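Terminase, small subunit (Thermus phage G20c, PDB 6EJQ) probably recognises the packaging initiation site on viral DNA and regulates the ATPase of the large terminase subunit, assembling into a nine-subunit ring. Local coordinates at residues B[11-16]-B[44-49]; B[87-92]-B[101-106]. All blocks are in the same frame, centred on the assembly; numbering follows the deposited sequence.

How the contacts relate
Contact 1 and contact 2 lie on opposite sides of the chain's centre, their nearest atoms about 32 Å apart, and share no helix. The first joins helices 4-17 and 39-53 in the N-terminal domain; the second holds the loop before helix 112-139 against the C-terminal part of helix 59-95 in the C-terminal domain. Contact 1 is buried and purely apolar, with no hydrogen bond between its segments. Contact 2 is partly buried and largely polar: a salt bridge, a guanidinium-imidazole stack and a histidine-asparagine bond fix a segment lacking regular secondary structure. Both also touch a second subunit, so each lies close to an interface of the ring.

Contact 1 (B[11-16]-B[44-49]); sequences RVLKLY and HVLAEA
Ala49 N donates to Val45 O at 2.9 Å, a bond within helix 39-53 whose two residues both turn their side chains toward helix 4-17. No hydrogen bond joins 11-16 to 44-49; the contact is made by aliphatic groups and the Tyr16 ring. Leu46 buries the largest share. Its CG lies anti to the carbonyl carbon (chi1 -68°), and the two branches reach Tyr16: CD2 packs tightly on Tyr16 CB at 3.4 Å, while CD1 comes obliquely to the ring, 3.7 Å from Tyr16 CD1. The same CD2 methyl also touches Val12 CG1 at 3.7 Å, so it sits between residues one helical turn apart. Val12 CG1 further meets Val45 CG1 at 3.6 Å. One turn on from Val45, Ala49 CB lies 4.2 Å from Leu13 CD1. The segment axes pass 9.5 Å apart at a crossing angle of -91°, so the helices meet over a short patch centred near Leu13 and Leu46. Leu29 of helix 22-33 packs on Val12 and Leu15, adding the third helix, and Gln68 of a second subunit packs on Tyr16. This near-perpendicular, apolar helix pair belongs to the core of a three-helix domain of the helix-turn-helix class, consistent with DNA binding.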
ATOM      1  N   ARG B  11     -34.435 -20.091   1.728  1.00 50.85           N
ATOM      2  CA  ARG B  11     -33.435 -21.087   2.073  1.00 51.46           C
ATOM      3  C   ARG B  11     -32.864 -21.838   0.843  1.00 49.05           C
ATOM      4  O   ARG B  11     -31.681 -22.184   0.835  1.00 43.69           O
ATOM      5  CB  ARG B  11     -33.984 -22.047   3.129  1.00 57.07           C
ATOM      6  CG  ARG B  11     -32.911 -22.954   3.715  1.00 64.32           C
ATOM      7  CD  ARG B  11     -33.140 -23.307   5.179  1.00 69.18           C
ATOM      8  NE  ARG B  11     -32.222 -24.372   5.596  1.00 74.11           N
ATOM      9  CZ  ARG B  11     -30.911 -24.225   5.818  1.00 77.49           C
ATOM     10  NH1 ARG B  11     -30.300 -23.041   5.690  1.00 76.78           N
ATOM     11  NH2 ARG B  11     -30.190 -25.286   6.176  1.00 79.59           N
ATOM     12  N   VAL B  12     -33.690 -22.071  -0.184  1.00 46.33           N
ATOM     13  CA  VAL B  12     -33.219 -22.644  -1.450  1.00 44.11           C
ATOM     14  C   VAL B  12     -32.195 -21.702  -2.069  1.00 43.07           C
ATOM     15  O   VAL B  12     -31.107 -22.128  -2.457  1.00 40.24           O
ATOM     16  CB  VAL B  12     -34.374 -22.868  -2.460  1.00 45.65           C
ATOM     17  CG1 VAL B  12     -33.861 -23.116  -3.884  1.00 45.70           C
ATOM     18  CG2 VAL B  12     -35.244 -24.033  -2.022  1.00 48.53           C
ATOM     19  N   LEU B  13     -32.580 -20.434  -2.182  1.00 41.36           N
ATOM     20  CA  LEU B  13     -31.721 -19.380  -2.723  1.00 43.18           C
ATOM     21  C   LEU B  13     -30.433 -19.206  -1.903  1.00 42.29           C
ATOM     22  O   LEU B  13     -29.347 -19.113  -2.470  1.00 40.01           O
ATOM     23  CB  LEU B  13     -32.489 -18.050  -2.773  1.00 43.88           C
ATOM     24  CG  LEU B  13     -31.779 -16.820  -3.341  1.00 44.46           C
ATOM     25  CD1 LEU B  13     -31.310 -17.066  -4.765  1.00 44.60           C
ATOM     26  CD2 LEU B  13     -32.717 -15.632  -3.290  1.00 45.09           C
ATOM     27  N   LYS B  14     -30.569 -19.187  -0.578  1.00 41.07           N
ATOM     28  CA  LYS B  14     -29.436 -19.044   0.326  1.00 42.00           C
ATOM     29  C   LYS B  14     -28.407 -20.136   0.085  1.00 43.07           C
ATOM     30  O   LYS B  14     -27.235 -19.842  -0.127  1.00 43.76           O
ATOM     31  CB  LYS B  14     -29.886 -19.089   1.783  1.00 43.28           C
ATOM     32  CG  LYS B  14     -28.774 -18.816   2.782  1.00 47.07           C
ATOM     33  CD  LYS B  14     -29.259 -18.935   4.218  1.00 49.48           C
ATOM     34  CE  LYS B  14     -28.110 -18.747   5.195  1.00 50.93           C
ATOM     35  NZ  LYS B  14     -28.447 -19.144   6.590  1.00 52.33           N
ATOM     36  N   LEU B  15     -28.848 -21.390   0.108  1.00 42.16           N
ATOM     37  CA  LEU B  15     -27.931 -22.515  -0.038  1.00 41.39           C
ATOM     38  C   LEU B  15     -27.263 -22.501  -1.409  1.00 40.45           C
ATOM     39  O   LEU B  15     -26.076 -22.799  -1.519  1.00 40.12           O
ATOM     40  CB  LEU B  15     -28.640 -23.842   0.204  1.00 41.32           C
ATOM     41  CG  LEU B  15     -29.149 -24.086   1.625  1.00 42.59           C
ATOM     42  CD1 LEU B  15     -29.987 -25.361   1.662  1.00 43.30           C
ATOM     43  CD2 LEU B  15     -28.007 -24.169   2.623  1.00 42.79           C
ATOM     44  N   TYR B  16     -28.017 -22.137  -2.442  1.00 40.20           N
ATOM     45  CA  TYR B  16     -27.442 -21.952  -3.761  1.00 41.84           C
ATOM     46  C   TYR B  16     -26.316 -20.895  -3.741  1.00 41.55           C
ATOM     47  O   TYR B  16     -25.249 -21.126  -4.301  1.00 40.14           O
ATOM     48  CB  TYR B  16     -28.507 -21.574  -4.793  1.00 42.73           C
ATOM     49  CG  TYR B  16     -27.899 -21.284  -6.140  1.00 48.10           C
ATOM     50  CD1 TYR B  16     -27.406 -22.320  -6.938  1.00 53.17           C
ATOM     51  CD2 TYR B  16     -27.768 -19.973  -6.602  1.00 52.67           C
ATOM     52  CE1 TYR B  16     -26.821 -22.061  -8.171  1.00 56.76           C
ATOM     53  CE2 TYR B  16     -27.179 -19.700  -7.826  1.00 55.07           C
ATOM     54  CZ  TYR B  16     -26.705 -20.743  -8.606  1.00 58.30           C
ATOM     55  OH  TYR B  16     -26.127 -20.461  -9.825  1.00 66.38           O
ATOM     56  N   HIS B  44     -36.400 -24.901 -10.554  1.00 53.77           N
ATOM     57  CA  HIS B  44     -37.515 -23.986 -10.837  1.00 53.56           C
ATOM     58  C   HIS B  44     -37.589 -22.877  -9.802  1.00 48.24           C
ATOM     59  O   HIS B  44     -37.880 -21.739 -10.138  1.00 51.42           O
ATOM     60  CB  HIS B  44     -38.859 -24.738 -10.901  1.00 59.20           C
ATOM     61  CG  HIS B  44     -39.061 -25.500 -12.173  1.00 64.91           C
ATOM     62  ND1 HIS B  44     -39.110 -24.884 -13.405  1.00 69.63           N
ATOM     63  CD2 HIS B  44     -39.231 -26.822 -12.407  1.00 68.03           C
ATOM     64  CE1 HIS B  44     -39.295 -25.795 -14.343  1.00 70.48           C
ATOM     65  NE2 HIS B  44     -39.368 -26.980 -13.764  1.00 71.56           N
ATOM     66  N   VAL B  45     -37.334 -23.219  -8.544  1.00 45.11           N
ATOM     67  CA  VAL B  45     -37.347 -22.244  -7.460  1.00 45.70           C
ATOM     68  C   VAL B  45     -36.224 -21.226  -7.659  1.00 45.29           C
ATOM     69  O   VAL B  45     -36.455 -20.024  -7.512  1.00 43.44           O
ATOM     70  CB  VAL B  45     -37.237 -22.915  -6.071  1.00 46.31           C
ATOM     71  CG1 VAL B  45     -37.054 -21.879  -4.964  1.00 46.32           C
ATOM     72  CG2 VAL B  45     -38.476 -23.767  -5.789  1.00 46.81           C
ATOM     73  N   LEU B  46     -35.028 -21.703  -8.013  1.00 44.59           N
ATOM     74  CA  LEU B  46     -33.911 -20.799  -8.286  1.00 46.48           C
ATOM     75  C   LEU B  46     -34.191 -19.898  -9.485  1.00 46.89           C
ATOM     76  O   LEU B  46     -33.917 -18.701  -9.428  1.00 44.73           O
ATOM     77  CB  LEU B  46     -32.602 -21.560  -8.485  1.00 45.14           C
ATOM     78  CG  LEU B  46     -32.049 -22.251  -7.243  1.00 45.84           C
ATOM     79  CD1 LEU B  46     -30.908 -23.178  -7.634  1.00 46.70           C
ATOM     80  CD2 LEU B  46     -31.582 -21.262  -6.189  1.00 45.97           C
ATOM     81  N   ALA B  47     -34.773 -20.472 -10.538  1.00 48.24           N
ATOM     82  CA  ALA B  47     -35.162 -19.711 -11.729  1.00 48.53           C
ATOM     83  C   ALA B  47     -36.187 -18.632 -11.410  1.00 50.56           C
ATOM     84  O   ALA B  47     -36.058 -17.506 -11.898  1.00 51.34           O
ATOM     85  CB  ALA B  47     -35.692 -20.636 -12.816  1.00 47.39           C
ATOM     86  N   GLU B  48     -37.191 -18.967 -10.596  1.00 51.74           N
ATOM     87  CA  GLU B  48     -38.186 -17.970 -10.155  1.00 53.14           C
ATOM     88  C   GLU B  48     -37.557 -16.873  -9.299  1.00 51.45           C
ATOM     89  O   GLU B  48     -37.852 -15.695  -9.485  1.00 51.96           O
ATOM     90  CB  GLU B  48     -39.343 -18.616  -9.372  1.00 53.84           C
ATOM     91  CG  GLU B  48     -40.317 -19.448 -10.196  1.00 55.29           C
ATOM     92  CD  GLU B  48     -40.977 -18.687 -11.338  1.00 54.31           C
ATOM     93  OE1 GLU B  48     -41.587 -17.627 -11.097  1.00 54.95           O
ATOM     94  OE2 GLU B  48     -40.886 -19.165 -12.486  1.00 56.56           O
ATOM     95  N   ALA B  49     -36.704 -17.271  -8.358  1.00 52.65           N
ATOM     96  CA  ALA B  49     -35.959 -16.315  -7.528  1.00 52.99           C
ATOM     97  C   ALA B  49     -35.077 -15.367  -8.369  1.00 54.36           C
ATOM     98  O   ALA B  49     -35.018 -14.174  -8.077  1.00 51.54           O
ATOM     99  CB  ALA B  49     -35.125 -17.042  -6.484  1.00 49.32           C
TER

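Contact 2 (B[87-92]-B[101-106]); sequences MLRNYN and HPDGTP
A type I beta turn from His101 to Gly104, overlapped by an Asx turn from Asp103 to Thr105, presents a carboxylate to Arg89 of helix 59-95. Asp103 OD1 takes two bonds from one residue, from Thr105 N at 3.0 Å and Thr105 OG1 at 2.6 Å, which holds the carboxylate against the turn. Its other oxygen, OD2, forms a salt bridge with Arg89 NH1 at 3.2 Å, the donor standing above the carboxylate plane. Arg89 NH2 adds a weak bond to Thr105 OG1. The arginine chain bends where chi3 (82°) places NE, and its guanidinium stacks flat on one face of the His101 ring, centres 3.8 Å apart and planes 12° from parallel. At the ring's edge, His101 NE2 donates to Asn90 OD1 at 2.9 Å; the acceptor is in the ring plane, but the donor stands above the amide plane. Stack and bond together fix the imidazole's rotation. Asn90 OD1 also accepts from Ile108 N, and its ND2 binds Asn86 O within the helix. The loop is thus fastened to helix 59-95 shortly before helix 112-139, which packs against Met87 and Tyr91, while Met95 of a second subunit touches Thr105 and Pro106.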
ATOM      1  N   MET B  87      -9.104   2.400  25.759  1.00 40.65           N
ATOM      2  CA  MET B  87      -7.723   2.482  25.305  1.00 40.12           C
ATOM      3  C   MET B  87      -6.987   3.641  25.954  1.00 40.07           C
ATOM      4  O   MET B  87      -5.879   3.462  26.438  1.00 39.99           O
ATOM      5  CB  MET B  87      -7.664   2.598  23.783  1.00 38.88           C
ATOM      6  CG  MET B  87      -8.093   1.333  23.068  1.00 38.28           C
ATOM      7  SD  MET B  87      -8.437   1.630  21.328  1.00 38.55           S
ATOM      8  CE  MET B  87      -6.769   1.649  20.683  1.00 40.29           C
ATOM      9  N   LEU B  88      -7.617   4.813  25.962  1.00 41.23           N
ATOM     10  CA  LEU B  88      -7.090   5.986  26.654  1.00 44.01           C
ATOM     11  C   LEU B  88      -6.881   5.738  28.134  1.00 46.13           C
ATOM     12  O   LEU B  88      -5.855   6.127  28.690  1.00 45.85           O
ATOM     13  CB  LEU B  88      -8.052   7.175  26.561  1.00 45.60           C
ATOM     14  CG  LEU B  88      -7.833   8.255  25.530  1.00 47.77           C
ATOM     15  CD1 LEU B  88      -8.820   9.377  25.837  1.00 48.46           C
ATOM     16  CD2 LEU B  88      -6.390   8.764  25.539  1.00 49.58           C
ATOM     17  N   ARG B  89      -7.893   5.146  28.767  1.00 45.46           N
ATOM     18  CA  ARG B  89      -7.866   4.849  30.199  1.00 46.46           C
ATOM     19  C   ARG B  89      -6.658   3.989  30.522  1.00 44.60           C
ATOM     20  O   ARG B  89      -5.917   4.265  31.464  1.00 44.66           O
ATOM     21  CB  ARG B  89      -9.154   4.125  30.605  1.00 50.20           C
ATOM     22  CG  ARG B  89      -9.306   3.853  32.089  1.00 54.14           C
ATOM     23  CD  ARG B  89     -10.694   3.328  32.428  1.00 57.74           C
ATOM     24  NE  ARG B  89     -10.825   1.881  32.195  1.00 60.50           N
ATOM     25  CZ  ARG B  89     -11.229   0.963  33.085  1.00 60.54           C
ATOM     26  NH1 ARG B  89     -11.572   1.294  34.334  1.00 60.93           N
ATOM     27  NH2 ARG B  89     -11.308  -0.317  32.717  1.00 59.80           N
ATOM     28  N   ASN B  90      -6.470   2.948  29.723  1.00 43.61           N
ATOM     29  CA  ASN B  90      -5.328   2.060  29.874  1.00 43.49           C
ATOM     30  C   ASN B  90      -4.001   2.768  29.632  1.00 43.98           C
ATOM     31  O   ASN B  90      -3.072   2.582  30.415  1.00 46.62           O
ATOM     32  CB  ASN B  90      -5.473   0.843  28.975  1.00 42.04           C
ATOM     33  CG  ASN B  90      -6.387  -0.199  29.576  1.00 43.48           C
ATOM     34  OD1 ASN B  90      -6.040  -0.826  30.569  1.00 43.28           O
ATOM     35  ND2 ASN B  90      -7.562  -0.387  28.983  1.00 46.48           N
ATOM     36  N   TYR B  91      -3.919   3.589  28.583  1.00 42.69           N
ATOM     37  CA  TYR B  91      -2.708   4.356  28.315  1.00 41.34           C
ATOM     38  C   TYR B  91      -2.353   5.262  29.492  1.00 44.45           C
ATOM     39  O   TYR B  91      -1.185   5.347  29.877  1.00 46.86           O
ATOM     40  CB  TYR B  91      -2.822   5.206  27.047  1.00 40.60           C
ATOM     41  CG  TYR B  91      -1.534   5.962  26.741  1.00 39.33           C
ATOM     42  CD1 TYR B  91      -0.448   5.308  26.181  1.00 37.81           C
ATOM     43  CD2 TYR B  91      -1.397   7.313  27.052  1.00 38.61           C
ATOM     44  CE1 TYR B  91       0.730   5.975  25.922  1.00 39.78           C
ATOM     45  CE2 TYR B  91      -0.216   7.994  26.800  1.00 38.75           C
ATOM     46  CZ  TYR B  91       0.846   7.318  26.234  1.00 40.29           C
ATOM     47  OH  TYR B  91       2.036   7.961  25.974  1.00 41.49           O
ATOM     48  N   ASN B  92      -3.348   5.954  30.035  1.00 45.11           N
ATOM     49  CA  ASN B  92      -3.128   6.865  31.156  1.00 45.07           C
ATOM     50  C   ASN B  92      -2.752   6.109  32.423  1.00 47.60           C
ATOM     51  O   ASN B  92      -1.896   6.563  33.168  1.00 51.42           O
ATOM     52  CB  ASN B  92      -4.350   7.769  31.396  1.00 44.19           C
ATOM     53  CG  ASN B  92      -4.573   8.764  30.266  1.00 46.25           C
ATOM     54  OD1 ASN B  92      -3.656   9.079  29.506  1.00 48.16           O
ATOM     55  ND2 ASN B  92      -5.804   9.250  30.137  1.00 45.00           N
ATOM     56  N   HIS B 101      -6.963  -0.832  37.571  1.00 50.99           N
ATOM     57  CA  HIS B 101      -7.835   0.341  37.576  1.00 51.75           C
ATOM     58  C   HIS B 101      -8.571   0.420  38.922  1.00 53.28           C
ATOM     59  O   HIS B 101      -8.554  -0.546  39.690  1.00 52.97           O
ATOM     60  CB  HIS B 101      -8.816   0.298  36.394  1.00 49.82           C
ATOM     61  CG  HIS B 101      -8.143   0.294  35.055  1.00 47.80           C
ATOM     62  ND1 HIS B 101      -7.552   1.416  34.521  1.00 46.37           N
ATOM     63  CD2 HIS B 101      -7.945  -0.703  34.158  1.00 44.95           C
ATOM     64  CE1 HIS B 101      -7.023   1.112  33.348  1.00 46.88           C
ATOM     65  NE2 HIS B 101      -7.251  -0.166  33.104  1.00 44.28           N
ATOM     66  N   PRO B 102      -9.203   1.573  39.223  1.00 52.72           N
ATOM     67  CA  PRO B 102     -10.029   1.669  40.434  1.00 54.54           C
ATOM     68  C   PRO B 102     -11.132   0.602  40.554  1.00 54.46           C
ATOM     69  O   PRO B 102     -11.472   0.211  41.667  1.00 54.17           O
ATOM     70  CB  PRO B 102     -10.636   3.077  40.327  1.00 56.26           C
ATOM     71  CG  PRO B 102      -9.614   3.866  39.578  1.00 55.48           C
ATOM     72  CD  PRO B 102      -8.977   2.896  38.609  1.00 55.28           C
ATOM     73  N   ASP B 103     -11.668   0.127  39.426  1.00 55.14           N
ATOM     74  CA  ASP B 103     -12.678  -0.955  39.435  1.00 57.15           C
ATOM     75  C   ASP B 103     -12.126  -2.390  39.595  1.00 53.09           C
ATOM     76  O   ASP B 103     -12.893  -3.349  39.504  1.00 54.86           O
ATOM     77  CB  ASP B 103     -13.606  -0.863  38.196  1.00 60.02           C
ATOM     78  CG  ASP B 103     -12.880  -1.097  36.860  1.00 61.78           C
ATOM     79  OD1 ASP B 103     -11.708  -1.544  36.845  1.00 59.56           O
ATOM     80  OD2 ASP B 103     -13.502  -0.818  35.810  1.00 63.23           O
ATOM     81  N   GLY B 104     -10.820  -2.542  39.820  1.00 50.24           N
ATOM     82  CA  GLY B 104     -10.202  -3.862  39.979  1.00 50.08           C
ATOM     83  C   GLY B 104      -9.686  -4.517  38.700  1.00 51.67           C
ATOM     84  O   GLY B 104      -8.909  -5.473  38.782  1.00 52.52           O
ATOM     85  N   THR B 105     -10.088  -4.013  37.523  1.00 48.00           N
ATOM     86  CA  THR B 105      -9.716  -4.634  36.256  1.00 46.88           C
ATOM     87  C   THR B 105      -8.253  -4.331  35.911  1.00 47.63           C
ATOM     88  O   THR B 105      -7.736  -3.276  36.289  1.00 47.02           O
ATOM     89  CB  THR B 105     -10.636  -4.184  35.102  1.00 48.85           C
ATOM     90  OG1 THR B 105     -10.538  -2.769  34.899  1.00 48.12           O
ATOM     91  CG2 THR B 105     -12.087  -4.562  35.388  1.00 50.02           C
ATOM     92  N   PRO B 106      -7.573  -5.258  35.204  1.00 46.45           N
ATOM     93  CA  PRO B 106      -6.153  -5.062  34.910  1.00 47.17           C
ATOM     94  C   PRO B 106      -5.879  -3.994  33.842  1.00 48.69           C
ATOM     95  O   PRO B 106      -6.672  -3.823  32.913  1.00 50.64           O
ATOM     96  CB  PRO B 106      -5.713  -6.438  34.396  1.00 46.75           C
ATOM     97  CG  PRO B 106      -6.932  -6.986  33.753  1.00 48.03           C
ATOM     98  CD  PRO B 106      -8.099  -6.474  34.558  1.00 46.93           C
TER